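Long-range contacts in ribonuclease VapC (Klebsiella pneumoniae, PDB 7BY3), which probably acts as a magnesium-dependent PIN-domain endoribonuclease, the toxic half of a toxin-antitoxin system: residues A6-N11 / E103-N108; N34-I39 / S62-I67. All coordinates share one frame; numbering follows the deposited sequence.

Contact 1 (A6-N11 / E103-N108)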
ATOM      1  N   ALA B   6      17.845  -7.357   5.858  1.00 37.95           N
ATOM      2  CA  ALA B   6      17.406  -6.122   6.490  1.00 33.04           C
ATOM      3  C   ALA B   6      16.300  -5.394   5.727  1.00 31.64           C
ATOM      4  O   ALA B   6      16.341  -5.279   4.503  1.00 31.39           O
ATOM      5  CB  ALA B   6      18.595  -5.203   6.672  1.00 33.58           C
ATOM      6  N   LEU B   7      15.314  -4.907   6.475  1.00 31.16           N
ATOM      7  CA  LEU B   7      14.310  -3.983   5.956  1.00 28.94           C
ATOM      8  C   LEU B   7      14.467  -2.643   6.666  1.00 28.84           C
ATOM      9  O   LEU B   7      14.405  -2.575   7.893  1.00 29.62           O
ATOM     10  CB  LEU B   7      12.893  -4.529   6.154  1.00 28.46           C
ATOM     11  CG  LEU B   7      11.767  -3.666   5.577  1.00 25.92           C
ATOM     12  CD1 LEU B   7      11.381  -4.140   4.188  1.00 25.86           C
ATOM     13  CD2 LEU B   7      10.557  -3.648   6.492  1.00 25.81           C
ATOM     14  N   PHE B   8      14.673  -1.579   5.898  1.00 28.80           N
ATOM     15  CA  PHE B   8      14.952  -0.271   6.480  1.00 29.85           C
ATOM     16  C   PHE B   8      13.738   0.650   6.471  1.00 29.97           C
ATOM     17  O   PHE B   8      13.093   0.840   5.441  1.00 29.36           O
ATOM     18  CB  PHE B   8      16.120   0.391   5.749  1.00 29.22           C
ATOM     19  CG  PHE B   8      17.460  -0.171   6.126  1.00 29.83           C
ATOM     20  CD1 PHE B   8      18.001  -1.238   5.430  1.00 29.66           C
ATOM     21  CD2 PHE B   8      18.173   0.359   7.187  1.00 30.55           C
ATOM     22  CE1 PHE B   8      19.230  -1.761   5.781  1.00 30.82           C
ATOM     23  CE2 PHE B   8      19.401  -0.159   7.542  1.00 31.67           C
ATOM     24  CZ  PHE B   8      19.930  -1.220   6.838  1.00 31.66           C
ATOM     25  N   ASP B   9      13.437   1.219   7.635  1.00 32.05           N
ATOM     26  CA  ASP B   9      12.319   2.140   7.793  1.00 31.64           C
ATOM     27  C   ASP B   9      12.638   3.487   7.151  1.00 32.24           C
ATOM     28  O   ASP B   9      13.801   3.811   6.908  1.00 31.77           O
ATOM     29  CB  ASP B   9      11.979   2.316   9.276  1.00 35.49           C
ATOM     30  CG  ASP B   9      10.594   2.899   9.497  1.00 37.51           C
ATOM     31  OD1 ASP B   9       9.863   3.100   8.504  1.00 38.18           O
ATOM     32  OD2 ASP B   9      10.233   3.148  10.667  1.00 39.17           O
ATOM     33  N   THR B  10      11.593   4.257   6.872  1.00 32.85           N
ATOM     34  CA  THR B  10      11.704   5.513   6.135  1.00 34.82           C
ATOM     35  C   THR B  10      12.692   6.510   6.746  1.00 36.92           C
ATOM     36  O   THR B  10      13.444   7.164   6.023  1.00 37.06           O
ATOM     37  CB  THR B  10      10.325   6.201   6.020  1.00 34.68           C
ATOM     38  OG1 THR B  10       9.358   5.258   5.540  1.00 32.57           O
ATOM     39  CG2 THR B  10      10.390   7.385   5.068  1.00 33.86           C
ATOM     40  N   ASN B  11      12.696   6.617   8.071  1.00 39.24           N
ATOM     41  CA  ASN B  11      13.513   7.618   8.755  1.00 41.58           C
ATOM     42  C   ASN B  11      15.016   7.446   8.523  1.00 40.39           C
ATOM     43  O   ASN B  11      15.774   8.415   8.584  1.00 40.92           O
ATOM     44  CB  ASN B  11      13.216   7.607  10.260  1.00 45.10           C
ATOM     45  CG  ASN B  11      13.363   6.228  10.880  1.00 43.03           C
ATOM     46  OD1 ASN B  11      12.384   5.500  11.042  1.00 43.07           O
ATOM     47  ND2 ASN B  11      14.590   5.866  11.232  1.00 52.23           N
ATOM     48  N   GLU B 103      14.879  -8.204   9.467  1.00 33.98           N
ATOM     49  CA  GLU B 103      15.006  -7.361  10.642  1.00 34.48           C
ATOM     50  C   GLU B 103      14.516  -5.966  10.291  1.00 34.22           C
ATOM     51  O   GLU B 103      14.879  -5.422   9.251  1.00 37.08           O
ATOM     52  CB  GLU B 103      16.454  -7.310  11.131  1.00 36.76           C
ATOM     53  CG  GLU B 103      16.632  -6.601  12.462  1.00 36.86           C
ATOM     54  CD  GLU B 103      16.262  -7.480  13.640  1.00 39.49           C
ATOM     55  OE1 GLU B 103      16.335  -8.719  13.503  1.00 47.71           O
ATOM     56  OE2 GLU B 103      15.899  -6.938  14.703  1.00 40.32           O
ATOM     57  N   LEU B 104      13.678  -5.392  11.148  1.00 33.31           N
ATOM     58  CA  LEU B 104      13.213  -4.031  10.931  1.00 32.04           C
ATOM     59  C   LEU B 104      14.150  -3.058  11.628  1.00 32.70           C
ATOM     60  O   LEU B 104      14.274  -3.067  12.850  1.00 34.27           O
ATOM     61  CB  LEU B 104      11.779  -3.850  11.436  1.00 31.60           C
ATOM     62  CG  LEU B 104      11.190  -2.448  11.255  1.00 30.43           C
ATOM     63  CD1 LEU B 104      11.328  -1.987   9.814  1.00 27.71           C
ATOM     64  CD2 LEU B 104       9.738  -2.409  11.694  1.00 27.56           C
ATOM     65  N   ILE B 105      14.821  -2.225  10.844  1.00 31.87           N
ATOM     66  CA  ILE B 105      15.735  -1.247  11.406  1.00 33.14           C
ATOM     67  C   ILE B 105      15.084   0.123  11.340  1.00 34.66           C
ATOM     68  O   ILE B 105      14.771   0.626  10.263  1.00 33.36           O
ATOM     69  CB  ILE B 105      17.091  -1.231  10.677  1.00 33.59           C
ATOM     70  CG1 ILE B 105      17.623  -2.650  10.512  1.00 32.49           C
ATOM     71  CG2 ILE B 105      18.104  -0.427  11.454  1.00 35.56           C
ATOM     72  CD1 ILE B 105      17.348  -3.232   9.169  1.00 31.42           C
ATOM     73  N   THR B 106      14.866   0.708  12.510  1.00 38.80           N
ATOM     74  CA  THR B 106      14.166   1.976  12.621  1.00 40.64           C
ATOM     75  C   THR B 106      14.698   2.767  13.804  1.00 41.12           C
ATOM     76  O   THR B 106      15.181   2.195  14.779  1.00 39.65           O
ATOM     77  CB  THR B 106      12.645   1.767  12.785  1.00 38.67           C
ATOM     78  OG1 THR B 106      12.003   3.029  13.002  1.00 39.09           O
ATOM     79  CG2 THR B 106      12.355   0.845  13.959  1.00 36.59           C
ATOM     80  N   ARG B 107      14.614   4.088  13.713  1.00 42.42           N
ATOM     81  CA  ARG B 107      14.995   4.939  14.830  1.00 45.79           C
ATOM     82  C   ARG B 107      13.854   5.104  15.821  1.00 47.34           C
ATOM     83  O   ARG B 107      14.018   5.756  16.851  1.00 51.16           O
ATOM     84  CB  ARG B 107      15.440   6.314  14.342  1.00 48.11           C
ATOM     85  CG  ARG B 107      16.926   6.562  14.455  1.00 51.34           C
ATOM     86  CD  ARG B 107      17.258   8.010  14.154  1.00 53.57           C
ATOM     87  NE  ARG B 107      17.138   8.296  12.729  1.00 53.86           N
ATOM     88  CZ  ARG B 107      16.080   8.874  12.177  1.00 54.45           C
ATOM     89  NH1 ARG B 107      16.044   9.095  10.875  1.00 51.63           N
ATOM     90  NH2 ARG B 107      15.065   9.240  12.932  1.00 50.76           N
ATOM     91  N   ASN B 108      12.705   4.503  15.528  1.00 44.50           N
ATOM     92  CA  ASN B 108      11.532   4.753  16.347  1.00 43.54           C
ATOM     93  C   ASN B 108      11.443   3.721  17.466  1.00 42.05           C
ATOM     94  O   ASN B 108      11.015   2.586  17.261  1.00 41.81           O
ATOM     95  CB  ASN B 108      10.282   4.718  15.457  1.00 43.23           C
ATOM     96  CG  ASN B 108       9.015   5.109  16.189  1.00 45.61           C
ATOM     97  OD1 ASN B 108       9.050   5.542  17.340  1.00 52.49           O
ATOM     98  ND2 ASN B 108       7.881   4.965  15.513  1.00 45.75           N
TER
HETATM   99  O   HOH W   1       8.264   3.848  12.400  1.00 39.46           O
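Asp9 OD2 is gripped from several directions. The hydroxyl of Thr106 donates to it, Thr106 OG1 to Asp9 OD2 2.9 Å, reaching the anti lone pair, the one turned away from OD1. A water donates to the same oxygen, and a polar side chain of the neighbouring chain of another protein also hydrogen-bonds to it. CG of Asp9 stands anti to the backbone N (chi1 -162°), and the Asp9 and Thr106 side chains lie side by side, pointing the same way. Threonine suits this place because its hydroxyl serves twice: while donating to Asp9, Thr106 OG1 accepts from Asn108 N (3.0 Å), an ST turn. This is consistent with a second-shell role for Thr106: together with the water and the Thr10 N-H, it helps hold in place the carboxylate of a residue predicted to bind magnesium. Thr10 N donates to the other oxygen, Asp9 OD1 (2.6 Å), from well above the carboxylate plane.

Behind this polar end the chains pair as parallel strands. Leu7 N donates to Glu103 O, Ile105 N to Leu7 O, and Asp9 N to Ile105 O at 3.0 Å, all nearly straight. On the face of Ala6 and Phe8, the branched Ile105 sets CD1 over the centre of the Phe8 ring, 3.9 Å from the centroid, a CH-pi contact. The same methyl lies in tight contact with the lone methyl of Ala6, Ile105 CD1 to Ala6 CB 3.4 Å. On the other face Leu7 CD2 meets Leu104 CD1 at 3.8 Å. Arg107 sends its guanidinium back past Asn11, and its NH1 forms a salt bridge with Asp15.

Strand 103-105 lies between strands 6-8 and 118-119 in the parallel sheet of the PIN domain; helix 88-99 packs on Leu7 and Leu104, and the Phe8 ring meets Trp30 nearly perpendicularly.

Contact 2 (N34-I39 / S62-I67)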
ATOM      1  N   ASN B  34      19.377  -5.187   0.598  1.00 35.20           N
ATOM      2  CA  ASN B  34      18.437  -4.889   1.669  1.00 33.33           C
ATOM      3  C   ASN B  34      17.108  -4.416   1.100  1.00 31.35           C
ATOM      4  O   ASN B  34      16.970  -4.247  -0.111  1.00 30.63           O
ATOM      5  CB  ASN B  34      19.021  -3.848   2.619  1.00 33.33           C
ATOM      6  CG  ASN B  34      20.165  -4.397   3.446  1.00 34.92           C
ATOM      7  OD1 ASN B  34      20.107  -5.531   3.927  1.00 35.39           O
ATOM      8  ND2 ASN B  34      21.216  -3.603   3.606  1.00 33.72           N
ATOM      9  N   ALA B  35      16.135  -4.185   1.972  1.00 29.58           N
ATOM     10  CA  ALA B  35      14.773  -3.966   1.507  1.00 28.32           C
ATOM     11  C   ALA B  35      14.096  -2.750   2.121  1.00 27.29           C
ATOM     12  O   ALA B  35      14.453  -2.301   3.209  1.00 28.29           O
ATOM     13  CB  ALA B  35      13.936  -5.210   1.773  1.00 28.22           C
ATOM     14  N   ILE B  36      13.116  -2.223   1.394  1.00 27.01           N
ATOM     15  CA  ILE B  36      12.205  -1.208   1.905  1.00 26.15           C
ATOM     16  C   ILE B  36      10.792  -1.506   1.417  1.00 26.42           C
ATOM     17  O   ILE B  36      10.605  -2.170   0.399  1.00 26.98           O
ATOM     18  CB  ILE B  36      12.598   0.219   1.466  1.00 26.64           C
ATOM     19  CG1 ILE B  36      12.730   0.300  -0.055  1.00 26.21           C
ATOM     20  CG2 ILE B  36      13.885   0.663   2.141  1.00 28.32           C
ATOM     21  CD1 ILE B  36      12.878   1.711  -0.571  1.00 25.53           C
ATOM     22  N   SER B  37       9.800  -1.026   2.157  1.00 26.34           N
ATOM     23  CA  SER B  37       8.411  -1.131   1.733  1.00 26.29           C
ATOM     24  C   SER B  37       8.117  -0.124   0.625  1.00 27.05           C
ATOM     25  O   SER B  37       8.862   0.836   0.437  1.00 27.40           O
ATOM     26  CB  SER B  37       7.466  -0.908   2.916  1.00 25.98           C
ATOM     27  OG  SER B  37       6.115  -0.846   2.489  1.00 26.96           O
ATOM     28  N   LEU B  38       7.042  -0.356  -0.119  1.00 27.76           N
ATOM     29  CA  LEU B  38       6.570   0.616  -1.099  1.00 28.16           C
ATOM     30  C   LEU B  38       6.145   1.910  -0.403  1.00 28.20           C
ATOM     31  O   LEU B  38       6.246   2.996  -0.973  1.00 29.58           O
ATOM     32  CB  LEU B  38       5.410   0.039  -1.915  1.00 29.22           C
ATOM     33  CG  LEU B  38       5.034   0.753  -3.216  1.00 29.39           C
ATOM     34  CD1 LEU B  38       6.265   1.050  -4.066  1.00 30.26           C
ATOM     35  CD2 LEU B  38       4.024  -0.074  -3.997  1.00 31.66           C
ATOM     36  N   ILE B  39       5.672   1.779   0.833  1.00 27.13           N
ATOM     37  CA  ILE B  39       5.306   2.928   1.655  1.00 27.66           C
ATOM     38  C   ILE B  39       6.501   3.850   1.859  1.00 27.05           C
ATOM     39  O   ILE B  39       6.378   5.072   1.788  1.00 28.19           O
ATOM     40  CB  ILE B  39       4.761   2.484   3.027  1.00 27.61           C
ATOM     41  CG1 ILE B  39       3.410   1.787   2.856  1.00 28.60           C
ATOM     42  CG2 ILE B  39       4.640   3.672   3.972  1.00 29.68           C
ATOM     43  CD1 ILE B  39       2.578   1.751   4.108  1.00 28.54           C
ATOM     44  N   SER B  62      16.294   2.156  -6.169  1.00 33.13           N
ATOM     45  CA  SER B  62      16.078   0.983  -7.011  1.00 32.57           C
ATOM     46  C   SER B  62      17.081  -0.131  -6.721  1.00 32.39           C
ATOM     47  O   SER B  62      16.954  -1.242  -7.238  1.00 33.47           O
ATOM     48  CB  SER B  62      16.139   1.373  -8.489  1.00 35.12           C
ATOM     49  OG  SER B  62      17.415   1.884  -8.831  1.00 38.97           O
ATOM     50  N   THR B  63      18.077   0.171  -5.893  1.00 33.49           N
ATOM     51  CA  THR B  63      19.067  -0.817  -5.480  1.00 32.83           C
ATOM     52  C   THR B  63      18.563  -1.618  -4.281  1.00 32.54           C
ATOM     53  O   THR B  63      19.199  -2.576  -3.844  1.00 32.61           O
ATOM     54  CB  THR B  63      20.408  -0.157  -5.119  1.00 33.90           C
ATOM     55  OG1 THR B  63      20.268   0.576  -3.896  1.00 37.13           O
ATOM     56  CG2 THR B  63      20.850   0.788  -6.227  1.00 35.04           C
ATOM     57  N   PHE B  64      17.416  -1.205  -3.751  1.00 33.85           N
ATOM     58  CA  PHE B  64      16.757  -1.910  -2.660  1.00 31.87           C
ATOM     59  C   PHE B  64      15.727  -2.885  -3.201  1.00 31.33           C
ATOM     60  O   PHE B  64      15.088  -2.616  -4.218  1.00 31.33           O
ATOM     61  CB  PHE B  64      16.065  -0.927  -1.712  1.00 30.43           C
ATOM     62  CG  PHE B  64      17.003  -0.147  -0.846  1.00 30.01           C
ATOM     63  CD1 PHE B  64      17.608   1.003  -1.322  1.00 31.13           C
ATOM     64  CD2 PHE B  64      17.262  -0.549   0.451  1.00 29.80           C
ATOM     65  CE1 PHE B  64      18.466   1.729  -0.524  1.00 31.41           C
ATOM     66  CE2 PHE B  64      18.119   0.172   1.254  1.00 31.90           C
ATOM     67  CZ  PHE B  64      18.722   1.314   0.766  1.00 33.78           C
ATOM     68  N   ASN B  65      15.571  -4.024  -2.537  1.00 31.25           N
ATOM     69  CA  ASN B  65      14.391  -4.834  -2.775  1.00 30.20           C
ATOM     70  C   ASN B  65      13.198  -4.002  -2.337  1.00 30.77           C
ATOM     71  O   ASN B  65      13.121  -3.573  -1.188  1.00 31.33           O
ATOM     72  CB  ASN B  65      14.459  -6.156  -2.009  1.00 31.52           C
ATOM     73  CG  ASN B  65      13.207  -6.995  -2.178  1.00 33.75           C
ATOM     74  OD1 ASN B  65      12.432  -6.798  -3.114  1.00 41.53           O
ATOM     75  ND2 ASN B  65      13.003  -7.941  -1.268  1.00 40.18           N
ATOM     76  N   ILE B  66      12.266  -3.767  -3.250  1.00 31.69           N
ATOM     77  CA  ILE B  66      11.131  -2.913  -2.941  1.00 30.57           C
ATOM     78  C   ILE B  66       9.871  -3.755  -2.903  1.00 29.58           C
ATOM     79  O   ILE B  66       9.416  -4.264  -3.923  1.00 30.68           O
ATOM     80  CB  ILE B  66      10.983  -1.770  -3.959  1.00 30.33           C
ATOM     81  CG1 ILE B  66      12.261  -0.930  -3.988  1.00 29.96           C
ATOM     82  CG2 ILE B  66       9.789  -0.898  -3.609  1.00 30.79           C
ATOM     83  CD1 ILE B  66      12.265   0.148  -5.045  1.00 31.44           C
ATOM     84  N   ILE B  67       9.317  -3.902  -1.706  1.00 29.41           N
ATOM     85  CA  ILE B  67       8.230  -4.840  -1.480  1.00 30.76           C
ATOM     86  C   ILE B  67       6.865  -4.158  -1.499  1.00 31.13           C
ATOM     87  O   ILE B  67       6.578  -3.287  -0.679  1.00 30.02           O
ATOM     88  CB  ILE B  67       8.421  -5.577  -0.143  1.00 29.75           C
ATOM     89  CG1 ILE B  67       9.848  -6.126  -0.049  1.00 28.20           C
ATOM     90  CG2 ILE B  67       7.396  -6.688   0.004  1.00 30.98           C
ATOM     91  CD1 ILE B  67      10.127  -6.923   1.201  1.00 29.39           C
TER
HETATM   92  O   HOH W   2       5.300  -3.086   1.915  1.00 27.21           O
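Ile36 and Phe64 meet with their side chains crossing at about a right angle, Ile36 CG1 lying 3.9 Å from Phe64 CB. CG1 of Ile36 sits between its own backbone N and carbonyl carbon (chi1 54°) and also reaches Ile66 CG1 at 4.1 Å. The other branch, Ile36 CG2, approaches the Phe64 ring obliquely at CD2, while the backbone N of Ala35 lies at the ring edge. Isoleucine's two branches thus touch Phe64 at two places, and its beta-branching agrees with the extended backbone. Past the end of the strand, Leu38 CD1 touches Ile66 CG2. On the reverse face Ala35 CB, a bare methyl, lies 4.2 Å from Ile67 CD1.

Parallel strand pairing positions these groups, helices 38-50 and 54-61 joining the strands in a beta-alpha-beta crossover of the PIN domain. Asn65 N donates to Asn34 O, Ile36 N to Asn65 O at 2.9 Å, and Ile67 N to Ile36 O; the last bond, Leu38 N to Ile67 O, is more bent, with the donor above the carbonyl plane. There strand 35-37 gives way to a helix with Ser37 as N-cap, Ser37 OG accepting from Ile39 N at 3.1 Å. A water that donates to Ile67 O also lies close to Ser37 OG. Leu13 of helix 10-17 packs on both Ile36 and Phe64, and Ile93 of helix 88-99 on Ser37.

The chemistry is thus divided: the Ile36 and Ile66 face is apolar, whereas that of Ala35 and Ile67 also carries Asn65 and Ser37. Through Ser37 OG and Ile67 O the helix start is both capped and tied to the end of strand 65-67.

Contacts 1 and 2 have centres about 11 Å apart and meet through strands 6-8 and 35-37. Ala35 N lies 2.8 Å from Ala6 O, and Phe8 N lies 2.8 Å from Ala35 O, both probable hydrogen bonds; Phe8 O also packs on Ile36 CG2. These bonds set strand 35-37 beside strand 6-8, consistent with one parallel sheet ordered 65-67, 35-37, 6-8, 103-105, as in the PIN fold. In each contact a helix begins at or just past the end of the first strand, with Asp9 and Ser37 at the N-cap positions. Contact 1 supplies Asp9 of the predicted magnesium site, its side chain about 5 Å from that of Asp90. Contact 2 stands farther back, the Ser37 side chain about 7 Å from that of Asp9.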